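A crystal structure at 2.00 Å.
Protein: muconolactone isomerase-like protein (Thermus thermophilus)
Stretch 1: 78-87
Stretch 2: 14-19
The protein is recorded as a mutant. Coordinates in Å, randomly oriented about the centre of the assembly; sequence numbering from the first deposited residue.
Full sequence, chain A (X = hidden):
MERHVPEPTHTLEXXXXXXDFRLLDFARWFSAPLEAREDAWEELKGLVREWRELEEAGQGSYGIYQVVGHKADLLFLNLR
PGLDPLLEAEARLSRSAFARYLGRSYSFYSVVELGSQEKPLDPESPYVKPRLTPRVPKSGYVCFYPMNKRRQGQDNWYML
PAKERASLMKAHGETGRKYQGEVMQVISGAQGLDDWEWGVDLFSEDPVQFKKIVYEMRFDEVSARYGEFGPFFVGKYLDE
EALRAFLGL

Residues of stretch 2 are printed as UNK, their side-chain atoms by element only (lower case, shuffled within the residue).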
ATOM      1  N   ASN A  78      11.942 -15.461 -18.618  1.00  7.87           N
ATOM      2  CA  ASN A  78      12.495 -16.792 -18.840  1.00  8.66           C
ATOM      3  C   ASN A  78      11.463 -17.884 -18.637  1.00  9.06           C
ATOM      4  O   ASN A  78      10.617 -17.798 -17.744  1.00  8.85           O
ATOM      5  CB  ASN A  78      13.686 -17.051 -17.907  1.00  7.21           C
ATOM      6  CG  ASN A  78      14.987 -16.519 -18.461  1.00  9.36           C
ATOM      7  OD1 ASN A  78      15.586 -17.124 -19.351  1.00  9.48           O
ATOM      8  ND2 ASN A  78      15.446 -15.392 -17.926  1.00  7.40           N
ATOM      9  N   LEU A  79      11.512 -18.889 -19.506  1.00  8.26           N
ATOM     10  CA  LEU A  79      10.616 -20.038 -19.432  1.00  8.14           C
ATOM     11  C   LEU A  79      11.499 -21.284 -19.411  1.00  9.74           C
ATOM     12  O   LEU A  79      12.475 -21.361 -20.156  1.00  8.94           O
ATOM     13  CB  LEU A  79       9.661 -20.086 -20.631  1.00  7.70           C
ATOM     14  CG  LEU A  79       8.510 -19.072 -20.656  1.00  9.27           C
ATOM     15  CD1 LEU A  79       8.991 -17.740 -21.208  1.00  9.53           C
ATOM     16  CD2 LEU A  79       7.360 -19.610 -21.505  1.00  9.22           C
ATOM     17  N   ARG A  80      11.179 -22.230 -18.529  1.00  9.91           N
ATOM     18  CA  ARG A  80      11.961 -23.464 -18.388  1.00 10.93           C
ATOM     19  C   ARG A  80      11.029 -24.626 -18.041  1.00 12.13           C
ATOM     20  O   ARG A  80       9.879 -24.409 -17.656  1.00 12.06           O
ATOM     21  CB  ARG A  80      12.994 -23.313 -17.260  1.00  9.24           C
ATOM     22  CG  ARG A  80      14.013 -22.186 -17.419  1.00  9.65           C
ATOM     23  CD  ARG A  80      15.030 -22.458 -18.523  1.00  9.18           C
ATOM     24  NE  ARG A  80      16.125 -21.490 -18.466  1.00  7.69           N
ATOM     25  CZ  ARG A  80      16.110 -20.287 -19.035  1.00  8.94           C
ATOM     26  NH1 ARG A  80      15.058 -19.883 -19.741  1.00  9.24           N
ATOM     27  NH2 ARG A  80      17.118 -19.451 -18.826  1.00  8.42           N
ATOM     28  N   PRO A  81      11.512 -25.877 -18.179  1.00 13.00           N
ATOM     29  CA  PRO A  81      10.720 -27.079 -17.877  1.00 13.63           C
ATOM     30  C   PRO A  81      10.383 -27.262 -16.388  1.00 14.55           C
ATOM     31  O   PRO A  81       9.623 -28.163 -16.034  1.00 18.65           O
ATOM     32  CB  PRO A  81      11.617 -28.219 -18.376  1.00 14.25           C
ATOM     33  CG  PRO A  81      12.450 -27.581 -19.433  1.00 13.98           C
ATOM     34  CD  PRO A  81      12.789 -26.252 -18.813  1.00 13.78           C
ATOM     35  N   GLY A  82      10.941 -26.410 -15.529  1.00 13.11           N
ATOM     36  CA  GLY A  82      10.673 -26.511 -14.099  1.00 10.81           C
ATOM     37  C   GLY A  82      11.103 -25.281 -13.319  1.00  9.55           C
ATOM     38  O   GLY A  82      11.623 -24.327 -13.902  1.00  9.35           O
ATOM     39  N   LEU A  83      10.909 -25.303 -12.000  1.00  8.81           N
ATOM     40  CA  LEU A  83      11.287 -24.173 -11.150  1.00  9.22           C
ATOM     41  C   LEU A  83      12.795 -24.047 -10.946  1.00  9.91           C
ATOM     42  O   LEU A  83      13.337 -22.941 -10.951  1.00  8.70           O
ATOM     43  CB  LEU A  83      10.590 -24.265  -9.784  1.00 10.26           C
ATOM     44  CG  LEU A  83      10.954 -23.211  -8.729  1.00  9.90           C
ATOM     45  CD1 LEU A  83      10.668 -21.800  -9.234  1.00  9.40           C
ATOM     46  CD2 LEU A  83      10.180 -23.485  -7.439  1.00 10.12           C
ATOM     47  N   ASP A  84      13.473 -25.182 -10.791  1.00 10.92           N
ATOM     48  CA  ASP A  84      14.915 -25.182 -10.564  1.00 12.91           C
ATOM     49  C   ASP A  84      15.722 -24.370 -11.574  1.00 11.90           C
ATOM     50  O   ASP A  84      16.555 -23.556 -11.177  1.00 12.01           O
ATOM     51  CB  ASP A  84      15.444 -26.616 -10.438  1.00 14.66           C
ATOM     52  CG  ASP A  84      14.958 -27.302  -9.172  1.00 16.29           C
ATOM     53  OD1 ASP A  84      14.034 -26.777  -8.506  1.00 14.88           O
ATOM     54  OD2 ASP A  84      15.508 -28.367  -8.834  1.00 16.85           O
ATOM     55  N   PRO A  85      15.504 -24.586 -12.885  1.00 13.00           N
ATOM     56  CA  PRO A  85      16.256 -23.812 -13.880  1.00 13.04           C
ATOM     57  C   PRO A  85      15.943 -22.311 -13.779  1.00 13.12           C
ATOM     58  O   PRO A  85      16.774 -21.478 -14.130  1.00 14.56           O
ATOM     59  CB  PRO A  85      15.766 -24.390 -15.209  1.00 14.86           C
ATOM     60  CG  PRO A  85      15.394 -25.798 -14.861  1.00 15.55           C
ATOM     61  CD  PRO A  85      14.693 -25.630 -13.541  1.00 12.68           C
ATOM     62  N   LEU A  86      14.746 -21.970 -13.302  1.00 11.93           N
ATOM     63  CA  LEU A  86      14.363 -20.561 -13.152  1.00 11.16           C
ATOM     64  C   LEU A  86      15.088 -19.945 -11.964  1.00 12.21           C
ATOM     65  O   LEU A  86      15.602 -18.828 -12.049  1.00 12.32           O
ATOM     66  CB  LEU A  86      12.851 -20.414 -12.979  1.00 10.66           C
ATOM     67  CG  LEU A  86      12.014 -20.729 -14.221  1.00 10.38           C
ATOM     68  CD1 LEU A  86      10.541 -20.590 -13.892  1.00  8.12           C
ATOM     69  CD2 LEU A  86      12.406 -19.799 -15.358  1.00 10.19           C
ATOM     70  N   LEU A  87      15.113 -20.676 -10.853  1.00 12.26           N
ATOM     71  CA  LEU A  87      15.806 -20.222  -9.650  1.00 13.21           C
ATOM     72  C   LEU A  87      17.278 -19.995  -9.994  1.00 14.24           C
ATOM     73  O   LEU A  87      17.911 -19.068  -9.488  1.00 15.64           O
ATOM     74  CB  LEU A  87      15.697 -21.276  -8.546  1.00 10.51           C
ATOM     75  CG  LEU A  87      14.350 -21.407  -7.839  1.00 11.00           C
ATOM     76  CD1 LEU A  87      14.351 -22.659  -6.972  1.00 11.31           C
ATOM     77  CD2 LEU A  87      14.088 -20.158  -6.992  1.00  7.18           C
ATOM     78  N   UNK A  14       2.479 -26.455 -18.802  1.00 11.73           N
ATOM     79  CA  UNK A  14       3.626 -26.526 -19.688  1.00 10.87           C
ATOM     80  C   UNK A  14       4.853 -25.975 -18.991  1.00  9.86           C
ATOM     81  O   UNK A  14       5.100 -26.276 -17.819  1.00 10.27           O
ATOM     82  N   UNK A  15       5.620 -25.158 -19.703  1.00 10.01           N
ATOM     83  CA  UNK A  15       6.826 -24.558 -19.142  1.00  9.03           C
ATOM     84  C   UNK A  15       6.529 -23.628 -17.971  1.00  8.23           C
ATOM     85  O   UNK A  15       5.462 -23.011 -17.905  1.00  7.58           O
ATOM     86  c   UNK A  15       8.498 -24.541 -21.093  1.00 11.63           C
ATOM     87  c   UNK A  15       9.672 -22.838 -24.288  1.00 11.42           C
ATOM     88  c   UNK A  15      10.485 -23.898 -24.732  1.00  9.95           C
ATOM     89  c   UNK A  15      10.608 -25.058 -24.006  1.00 12.73           C
ATOM     90  n   UNK A  15       9.827 -26.174 -21.894  1.00 13.74           N
ATOM     91  c   UNK A  15       9.894 -25.151 -22.806  1.00 12.73           C
ATOM     92  c   UNK A  15       9.069 -24.106 -22.333  1.00 12.01           C
ATOM     93  c   UNK A  15       8.962 -22.930 -23.094  1.00 12.34           C
ATOM     94  c   UNK A  15       8.983 -25.803 -20.870  1.00 14.52           C
ATOM     95  c   UNK A  15       7.572 -23.750 -20.212  1.00 10.61           C
ATOM     96  N   UNK A  16       7.474 -23.558 -17.038  1.00  8.88           N
ATOM     97  CA  UNK A  16       7.371 -22.674 -15.884  1.00  7.10           C
ATOM     98  C   UNK A  16       7.869 -21.328 -16.387  1.00  8.28           C
ATOM     99  O   UNK A  16       8.729 -21.269 -17.263  1.00  6.08           O
ATOM    100  n   UNK A  16       7.666 -24.633 -12.748  1.00  7.00           N
ATOM    101  c   UNK A  16       7.715 -24.439 -14.113  1.00  7.50           C
ATOM    102  c   UNK A  16       7.204 -25.562 -14.672  1.00  6.46           C
ATOM    103  n   UNK A  16       6.861 -26.406 -13.643  1.00  7.82           N
ATOM    104  c   UNK A  16       8.233 -23.180 -14.733  1.00  6.80           C
ATOM    105  c   UNK A  16       7.150 -25.822 -12.494  1.00  7.98           C
ATOM    106  N   UNK A  17       7.319 -20.252 -15.840  1.00  8.44           N
ATOM    107  CA  UNK A  17       7.659 -18.911 -16.283  1.00  6.99           C
ATOM    108  C   UNK A  17       8.066 -17.969 -15.161  1.00  7.90           C
ATOM    109  O   UNK A  17       7.440 -17.939 -14.101  1.00  9.31           O
ATOM    110  c   UNK A  17       6.443 -18.262 -16.995  1.00  6.81           C
ATOM    111  c   UNK A  17       5.806 -19.239 -17.982  1.00  7.42           C
ATOM    112  c   UNK A  17       6.854 -16.978 -17.685  1.00  3.95           C
ATOM    113  N   UNK A  18       9.101 -17.178 -15.414  1.00  6.98           N
ATOM    114  CA  UNK A  18       9.543 -16.192 -14.443  1.00  7.98           C
ATOM    115  C   UNK A  18       9.675 -14.818 -15.088  1.00  8.54           C
ATOM    116  O   UNK A  18      10.379 -14.653 -16.090  1.00  8.53           O
ATOM    117  c   UNK A  18      11.466 -15.497 -12.872  1.00 12.03           C
ATOM    118  c   UNK A  18      12.877 -15.872 -12.438  1.00  9.46           C
ATOM    119  c   UNK A  18      10.570 -15.307 -11.649  1.00 10.22           C
ATOM    120  c   UNK A  18      10.881 -16.575 -13.801  1.00  8.19           C
ATOM    121  N   UNK A  19       8.933 -13.854 -14.555  1.00  7.35           N
ATOM    122  CA  UNK A  19       9.026 -12.475 -15.015  1.00  7.06           C
ATOM    123  C   UNK A  19       9.902 -11.817 -13.965  1.00  6.60           C
ATOM    124  O   UNK A  19       9.573 -11.830 -12.781  1.00  7.27           O
ATOM    125  c   UNK A  19       7.660 -11.789 -15.037  1.00  4.77           C
ATOM    126  n   UNK A  19       5.764 -12.207 -18.143  1.00  2.78           N
ATOM    127  c   UNK A  19       6.602 -11.439 -17.376  1.00  4.31           C
ATOM    128  c   UNK A  19       6.839 -12.127 -16.236  1.00  5.32           C
ATOM    129  n   UNK A  19       6.134 -13.307 -16.344  1.00  4.91           N
ATOM    130  c   UNK A  19       5.496 -13.328 -17.499  1.00  5.30           C
TER

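Position 14 has backbone atoms and nothing beyond CA, so there is no side chain to place, and no atom of it makes a notable contact with stretch 1. A residue without even a CB is glycine, Gly-14. It brings the strand up to the contact without taking part in it.

Position 15 carries ten side-chain atoms, nine carbons and one nitrogen: one carbon, then fused five- and six-membered rings. The CA-to-CB bond points sideways, yet the ring system reaches Leu-79 and lies beside Pro-81. Only tryptophan has this fused pair with a single nitrogen, so this is Trp-15. Trp-15 CD1 is 4.2 Å from Pro-81 CG. Its CE3 lies 3.8 Å from Leu-79 CB, an apolar contact, and its CD1 is 3.7 Å from Pro-81 CA. One large ring thus spans the last part of the strand of stretch 1 and the start of the turn after it.

Position 16 has six side-chain atoms, a carbon leading to a five-membered ring of three carbons and two nitrogens. The ring sits under the turn, with Gly-82 over one face, and the CB packs 3.6 Å from Leu-86 CD1. The two ring nitrogens make it histidine, His-16, with chi1 in the m well. Gly-82 CA stands 3.6 Å from the ring centroid, 9° off its normal, a CH-pi contact. His-16 ND1 is hydrogen-bonded elsewhere in the structure; although it lies 3.4 Å from Leu-83 N, the angle is too poor for a bond.

Position 17 shows three carbons, one carrying the other two, so the branch is at CB. A methyl meets Leu-79 CG at 3.8 Å. With no oxygen in the fork, this is valine, Val-17, and the methyl is CG2.

Position 18 has four carbons, forked at the second, one bond farther out than in Val-17. Its CB is 3.9 Å from Leu-86 CD2. The fork at the second carbon identifies leucine, Leu-18, with chi1 t and chi2 p.

Position 19 again has a carbon and a five-membered ring of three carbons and two nitrogens. Its CA-to-CB bond points away, and its side chain stays out of contact with stretch 1. The ring makes it histidine, His-19, whose CG is 6.5 Å from Asn-78 N.

The contact rests on an antiparallel pairing whose four backbone hydrogen bonds are blind to side-chain identity. His-16 N donates to Arg-80 O at 2.6 Å and Arg-80 N to His-16 O at 2.9 Å; Leu-18 N donates to Asn-78 O at 2.8 Å and Asn-78 N to Leu-18 O at 3.1 Å. Leu-79 and Val-17 form the non-hydrogen-bonded pair between them, with CA atoms 4.5 Å apart. Side chains then sort by face: Leu-79 and Val-17 share one, while His-16 and Leu-18 point to the other, where the chain, after turning at Pro-81 and Gly-82, sends Leu-86 back from its helix.

Stretch 2 14-19: GWHVLH
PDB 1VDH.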